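PDB 6K5J: GH3 beta-N-acetylglucosaminidase from Paenibacillaceae, which hydrolyses beta-linked N-acetylglucosamine residues as a glycoside hydrolase of family 3. Local coordinates for residues T12-V17 and T39-G44; E411-W416 and A512-L517. All blocks are in the same frame, centred on the assembly; numbering follows the deposited sequence.

Interaction 1 (T12-V17 and T39-G44); sequences TLKQKV and TEDHVG
A water shared by Lys14 and Asp41 is held by three groups: it donates to Lys14 O and to Asp41 O, 2.7 Å from each, and accepts from Lys14 NZ. The lysine chain bends at its last two torsions (chi3 72°, chi4 53°), which folds the amine back toward this water. NZ stays 4.5 Å from Asp41 OD1, too far for a salt bridge; that carboxylate pairs with Lys306. A second water donates to Gln15 O, at 2.6 Å, and to His42 O, bridging the backbones again. Beside these bridges lies the His42 imidazole, with Gln15 CG over one face in a CH-pi contact, 3.8 Å from the ring centroid. His42 ND1 is hydrogen-bonded to Asn75, which helps fix the ring's rotation. Beyond CG the glutamine runs on extended to its own helix end, where OE1 accepts from Thr12 N at 2.9 Å on an in-plane lone pair. Gln15 N donates to Thr12 OG1, 3.1 Å away. This reciprocal pair is a capping box at the start of helix 13-19, here joined through waters, and through Gln15 CG on the His42 ring, to the loop leading into strand 45-47 of the TIM-barrel-type N-terminal domain.

Interaction 2 (E411-W416 and A512-L517); sequences ETLGYW and ALALVL
CG of Leu413 is anti to the backbone N (chi1 173°), and its methyls meet helix 507-517, where Leu513 adopts the same first torsion (175°). The two leucine side chains cross at about a right angle, their CD2 atoms 4.0 Å apart. Leu413 CD2 also reaches Leu517 CD1, at 4.1 Å, one helical turn further along the partner helix. The other branch, Leu413 CD1, rests against Ala514, 3.8 Å from its CB and equally close to its backbone N. Trp416 contributes through its base: CB lies 3.7 Å from Ala514 CB, while the indole leads away from the 512-517 segment. The small alanine thus lets the two backbones come close, with the CA atoms of Trp416 and Ala514 6.2 Å apart. An alanine in place of Leu413 would probably open a gap facing Leu513, Ala514 and Leu517, since the methyls that fill it, CD1 and CD2, would be gone. Beneath the helix pair, Leu413 lies on Val392 and Trp394 of strand 390-396 and on Val452 and Val454 of strand 450-455, and Leu517 also touches Val452, so helices 413-419 and 507-517 pack together over the mixed sheet.

Overall arrangement
The two contacts lie on opposite sides of the chain's centre, their centres 51 Å apart and their nearest atoms about 34 Å apart. They follow in series, interaction 1 closing before interaction 2 opens, and share no helix, strand or sheet. Interaction 1 lies in the N-terminal TIM-barrel-type domain, near the surface, where helix 13-19 meets the loop between helix 32-39 and strand 45-47. Interaction 2 is buried in the later part of the chain, joining helices 413-419 and 507-517 beside the six-stranded mixed sheet. One is bridged by waters, with a CH-pi contact, and the other is apolar; each stays within its own region, consistent with the two-domain build of many family 3 enzymes.

Interaction 1 (T12-V17 and T39-G44)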
loop_
_atom_site.group_PDB
_atom_site.type_symbol
_atom_site.label_atom_id
_atom_site.label_comp_id
_atom_site.label_asym_id
_atom_site.label_seq_id
_atom_site.Cartn_x
_atom_site.Cartn_y
_atom_site.Cartn_z
ATOM N N THR A 12 -12.113 -32.508 4.225
ATOM C CA THR A 12 -12.275 -33.128 2.920
ATOM C C THR A 12 -11.339 -32.474 1.911
ATOM O O THR A 12 -10.778 -31.398 2.146
ATOM C CB THR A 12 -13.712 -32.992 2.435
ATOM O OG1 THR A 12 -13.966 -31.621 2.100
ATOM C CG2 THR A 12 -14.682 -33.429 3.528
ATOM N N LEU A 13 -11.187 -33.135 0.762
ATOM C CA LEU A 13 -10.376 -32.570 -0.306
ATOM C C LEU A 13 -10.897 -31.205 -0.732
ATOM O O LEU A 13 -10.111 -30.282 -0.967
ATOM C CB LEU A 13 -10.338 -33.519 -1.503
ATOM C CG LEU A 13 -9.542 -33.008 -2.706
ATOM C CD1 LEU A 13 -8.143 -32.589 -2.282
ATOM C CD2 LEU A 13 -9.472 -34.075 -3.795
ATOM N N LYS A 14 -12.220 -31.054 -0.844
ATOM C CA LYS A 14 -12.762 -29.764 -1.258
ATOM C C LYS A 14 -12.495 -28.691 -0.205
ATOM O O LYS A 14 -12.249 -27.527 -0.545
ATOM C CB LYS A 14 -14.262 -29.881 -1.542
ATOM C CG LYS A 14 -14.596 -30.109 -3.015
ATOM C CD LYS A 14 -16.086 -29.877 -3.308
ATOM C CE LYS A 14 -16.463 -28.383 -3.244
ATOM N NZ LYS A 14 -15.599 -27.503 -4.104
ATOM N N GLN A 15 -12.547 -29.056 1.080
ATOM C CA GLN A 15 -12.201 -28.091 2.122
ATOM C C GLN A 15 -10.721 -27.729 2.077
ATOM O O GLN A 15 -10.352 -26.576 2.324
ATOM C CB GLN A 15 -12.546 -28.639 3.498
ATOM C CG GLN A 15 -14.007 -28.627 3.865
ATOM C CD GLN A 15 -14.225 -29.327 5.191
ATOM O OE1 GLN A 15 -13.864 -30.496 5.352
ATOM N NE2 GLN A 15 -14.782 -28.608 6.158
ATOM N N LYS A 16 -9.850 -28.707 1.822
ATOM C CA LYS A 16 -8.424 -28.403 1.746
ATOM C C LYS A 16 -8.140 -27.464 0.586
ATOM O O LYS A 16 -7.396 -26.485 0.735
ATOM C CB LYS A 16 -7.601 -29.686 1.603
ATOM C CG LYS A 16 -7.686 -30.638 2.795
ATOM C CD LYS A 16 -6.755 -31.824 2.571
ATOM C CE LYS A 16 -7.007 -32.931 3.581
ATOM N NZ LYS A 16 -6.102 -34.087 3.331
ATOM N N VAL A 17 -8.741 -27.734 -0.573
ATOM C CA VAL A 17 -8.519 -26.871 -1.728
ATOM C C VAL A 17 -9.057 -25.474 -1.447
ATOM O O VAL A 17 -8.421 -24.469 -1.781
ATOM C CB VAL A 17 -9.146 -27.498 -2.990
ATOM C CG1 VAL A 17 -9.374 -26.443 -4.079
ATOM C CG2 VAL A 17 -8.252 -28.626 -3.514
ATOM N N THR A 39 -19.529 -21.307 2.483
ATOM C CA THR A 39 -20.218 -22.548 2.847
ATOM C C THR A 39 -20.105 -23.621 1.773
ATOM O O THR A 39 -20.055 -24.810 2.099
ATOM C CB THR A 39 -21.693 -22.278 3.144
ATOM O OG1 THR A 39 -22.368 -21.902 1.938
ATOM C CG2 THR A 39 -21.838 -21.168 4.182
ATOM N N GLU A 40 -20.061 -23.245 0.500
ATOM C CA GLU A 40 -20.003 -24.240 -0.561
ATOM C C GLU A 40 -18.605 -24.437 -1.118
ATOM O O GLU A 40 -18.227 -25.566 -1.428
ATOM C CB GLU A 40 -20.964 -23.862 -1.688
ATOM C CG GLU A 40 -22.392 -23.744 -1.170
ATOM C CD GLU A 40 -23.391 -23.399 -2.249
ATOM O OE1 GLU A 40 -23.037 -23.495 -3.446
ATOM O OE2 GLU A 40 -24.536 -23.033 -1.897
ATOM N N ASP A 41 -17.817 -23.376 -1.241
ATOM C CA ASP A 41 -16.466 -23.522 -1.754
ATOM C C ASP A 41 -15.416 -23.583 -0.654
ATOM O O ASP A 41 -14.248 -23.832 -0.955
ATOM C CB ASP A 41 -16.153 -22.382 -2.723
ATOM C CG ASP A 41 -17.131 -22.341 -3.895
ATOM O OD1 ASP A 41 -17.354 -23.404 -4.513
ATOM O OD2 ASP A 41 -17.674 -21.256 -4.189
ATOM N N HIS A 42 -15.804 -23.370 0.601
ATOM C CA HIS A 42 -14.915 -23.569 1.747
ATOM C C HIS A 42 -13.684 -22.665 1.680
ATOM O O HIS A 42 -12.582 -23.069 2.066
ATOM C CB HIS A 42 -14.489 -25.041 1.874
ATOM C CG HIS A 42 -15.618 -26.021 1.748
ATOM N ND1 HIS A 42 -16.558 -26.207 2.740
ATOM C CD2 HIS A 42 -15.951 -26.877 0.750
ATOM C CE1 HIS A 42 -17.422 -27.133 2.359
ATOM N NE2 HIS A 42 -17.076 -27.558 1.158
ATOM N N VAL A 43 -13.857 -21.431 1.190
ATOM C CA VAL A 43 -12.700 -20.553 1.033
ATOM C C VAL A 43 -12.016 -20.330 2.381
ATOM O O VAL A 43 -12.649 -20.325 3.444
ATOM C CB VAL A 43 -13.045 -19.194 0.399
ATOM C CG1 VAL A 43 -13.454 -19.364 -1.068
ATOM C CG2 VAL A 43 -14.116 -18.456 1.233
ATOM N N GLY A 44 -10.707 -20.129 2.328
ATOM C CA GLY A 44 -9.920 -19.964 3.537
ATOM C C GLY A 44 -9.838 -18.527 3.998
ATOM O O GLY A 44 -9.557 -18.260 5.172
HETATM O O HOH W 1 -13.366 -25.944 -2.463
HETATM O O HOH W 2 -11.746 -24.883 3.808
#

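Interaction 2 (E411-W416 and A512-L517)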
loop_
_atom_site.group_PDB
_atom_site.type_symbol
_atom_site.label_atom_id
_atom_site.label_comp_id
_atom_site.label_asym_id
_atom_site.label_seq_id
_atom_site.Cartn_x
_atom_site.Cartn_y
_atom_site.Cartn_z
ATOM N N GLU A 411 -8.741 17.723 5.167
ATOM C CA GLU A 411 -7.681 18.474 5.846
ATOM C C GLU A 411 -6.536 18.733 4.864
ATOM O O GLU A 411 -5.451 18.147 4.934
ATOM C CB GLU A 411 -7.209 17.726 7.089
ATOM C CG GLU A 411 -8.269 17.581 8.185
ATOM C CD GLU A 411 -9.103 16.313 8.063
ATOM O OE1 GLU A 411 -8.992 15.587 7.050
ATOM O OE2 GLU A 411 -9.868 16.034 9.006
ATOM N N THR A 412 -6.821 19.623 3.917
ATOM C CA THR A 412 -5.878 20.030 2.887
ATOM C C THR A 412 -4.811 20.953 3.469
ATOM O O THR A 412 -4.900 21.410 4.610
ATOM C CB THR A 412 -6.608 20.770 1.764
ATOM O OG1 THR A 412 -7.166 21.985 2.294
ATOM C CG2 THR A 412 -7.728 19.900 1.173
ATOM N N LEU A 413 -3.794 21.255 2.652
ATOM C CA LEU A 413 -2.834 22.271 3.060
ATOM C C LEU A 413 -3.537 23.595 3.337
ATOM O O LEU A 413 -3.232 24.281 4.324
ATOM C CB LEU A 413 -1.759 22.443 1.988
ATOM C CG LEU A 413 -0.824 23.618 2.270
ATOM C CD1 LEU A 413 -0.071 23.368 3.566
ATOM C CD2 LEU A 413 0.144 23.804 1.114
ATOM N N GLY A 414 -4.499 23.960 2.483
ATOM C CA GLY A 414 -5.243 25.190 2.703
ATOM C C GLY A 414 -6.009 25.167 4.008
ATOM O O GLY A 414 -6.070 26.172 4.719
ATOM N N TYR A 415 -6.598 24.013 4.340
ATOM C CA TYR A 415 -7.269 23.833 5.624
ATOM C C TYR A 415 -6.348 24.190 6.788
ATOM O O TYR A 415 -6.726 24.946 7.692
ATOM C CB TYR A 415 -7.759 22.387 5.739
ATOM C CG TYR A 415 -8.288 21.991 7.111
ATOM C CD1 TYR A 415 -9.636 22.161 7.437
ATOM C CD2 TYR A 415 -7.441 21.443 8.071
ATOM C CE1 TYR A 415 -10.119 21.798 8.690
ATOM C CE2 TYR A 415 -7.910 21.069 9.316
ATOM C CZ TYR A 415 -9.253 21.249 9.619
ATOM O OH TYR A 415 -9.721 20.884 10.856
ATOM N N TRP A 416 -5.123 23.659 6.785
ATOM C CA TRP A 416 -4.235 23.920 7.916
ATOM C C TRP A 416 -3.713 25.352 7.902
ATOM O O TRP A 416 -3.539 25.964 8.963
ATOM C CB TRP A 416 -3.080 22.921 7.921
ATOM C CG TRP A 416 -3.543 21.536 8.230
ATOM C CD1 TRP A 416 -3.631 20.494 7.363
ATOM C CD2 TRP A 416 -3.995 21.048 9.495
ATOM N NE1 TRP A 416 -4.105 19.375 8.010
ATOM C CE2 TRP A 416 -4.334 19.691 9.322
ATOM C CE3 TRP A 416 -4.137 21.626 10.761
ATOM C CZ2 TRP A 416 -4.799 18.897 10.373
ATOM C CZ3 TRP A 416 -4.608 20.846 11.798
ATOM C CH2 TRP A 416 -4.934 19.492 11.597
ATOM N N ALA A 512 1.877 19.230 9.015
ATOM C CA ALA A 512 3.310 19.441 9.175
ATOM C C ALA A 512 3.850 20.351 8.083
ATOM O O ALA A 512 4.685 21.224 8.344
ATOM C CB ALA A 512 4.037 18.094 9.161
ATOM N N LEU A 513 3.384 20.156 6.849
ATOM C CA LEU A 513 3.821 21.020 5.762
ATOM C C LEU A 513 3.450 22.472 6.034
ATOM O O LEU A 513 4.256 23.378 5.800
ATOM C CB LEU A 513 3.206 20.545 4.448
ATOM C CG LEU A 513 3.462 21.419 3.230
ATOM C CD1 LEU A 513 4.972 21.492 2.938
ATOM C CD2 LEU A 513 2.704 20.834 2.054
ATOM N N ALA A 514 2.227 22.713 6.520
ATOM C CA ALA A 514 1.825 24.074 6.862
ATOM C C ALA A 514 2.728 24.653 7.942
ATOM O O ALA A 514 3.131 25.821 7.863
ATOM C CB ALA A 514 0.364 24.096 7.321
ATOM N N LEU A 515 3.059 23.852 8.959
ATOM C CA LEU A 515 3.925 24.346 10.027
ATOM C C LEU A 515 5.314 24.702 9.500
ATOM O O LEU A 515 5.942 25.649 9.979
ATOM C CB LEU A 515 4.032 23.312 11.147
ATOM C CG LEU A 515 2.732 23.005 11.908
ATOM C CD1 LEU A 515 2.895 21.761 12.757
ATOM C CD2 LEU A 515 2.298 24.178 12.779
ATOM N N VAL A 516 5.821 23.939 8.531
ATOM C CA VAL A 516 7.116 24.269 7.935
ATOM C C VAL A 516 7.027 25.583 7.164
ATOM O O VAL A 516 7.855 26.489 7.343
ATOM C CB VAL A 516 7.598 23.123 7.029
ATOM C CG1 VAL A 516 8.743 23.603 6.114
ATOM C CG2 VAL A 516 8.035 21.932 7.861
ATOM N N LEU A 517 6.027 25.696 6.282
ATOM C CA LEU A 517 5.892 26.854 5.405
ATOM C C LEU A 517 5.637 28.142 6.174
ATOM O O LEU A 517 5.955 29.222 5.668
ATOM C CB LEU A 517 4.749 26.622 4.409
ATOM C CG LEU A 517 4.915 25.460 3.438
ATOM C CD1 LEU A 517 3.700 25.329 2.514
ATOM C CD2 LEU A 517 6.199 25.641 2.640
#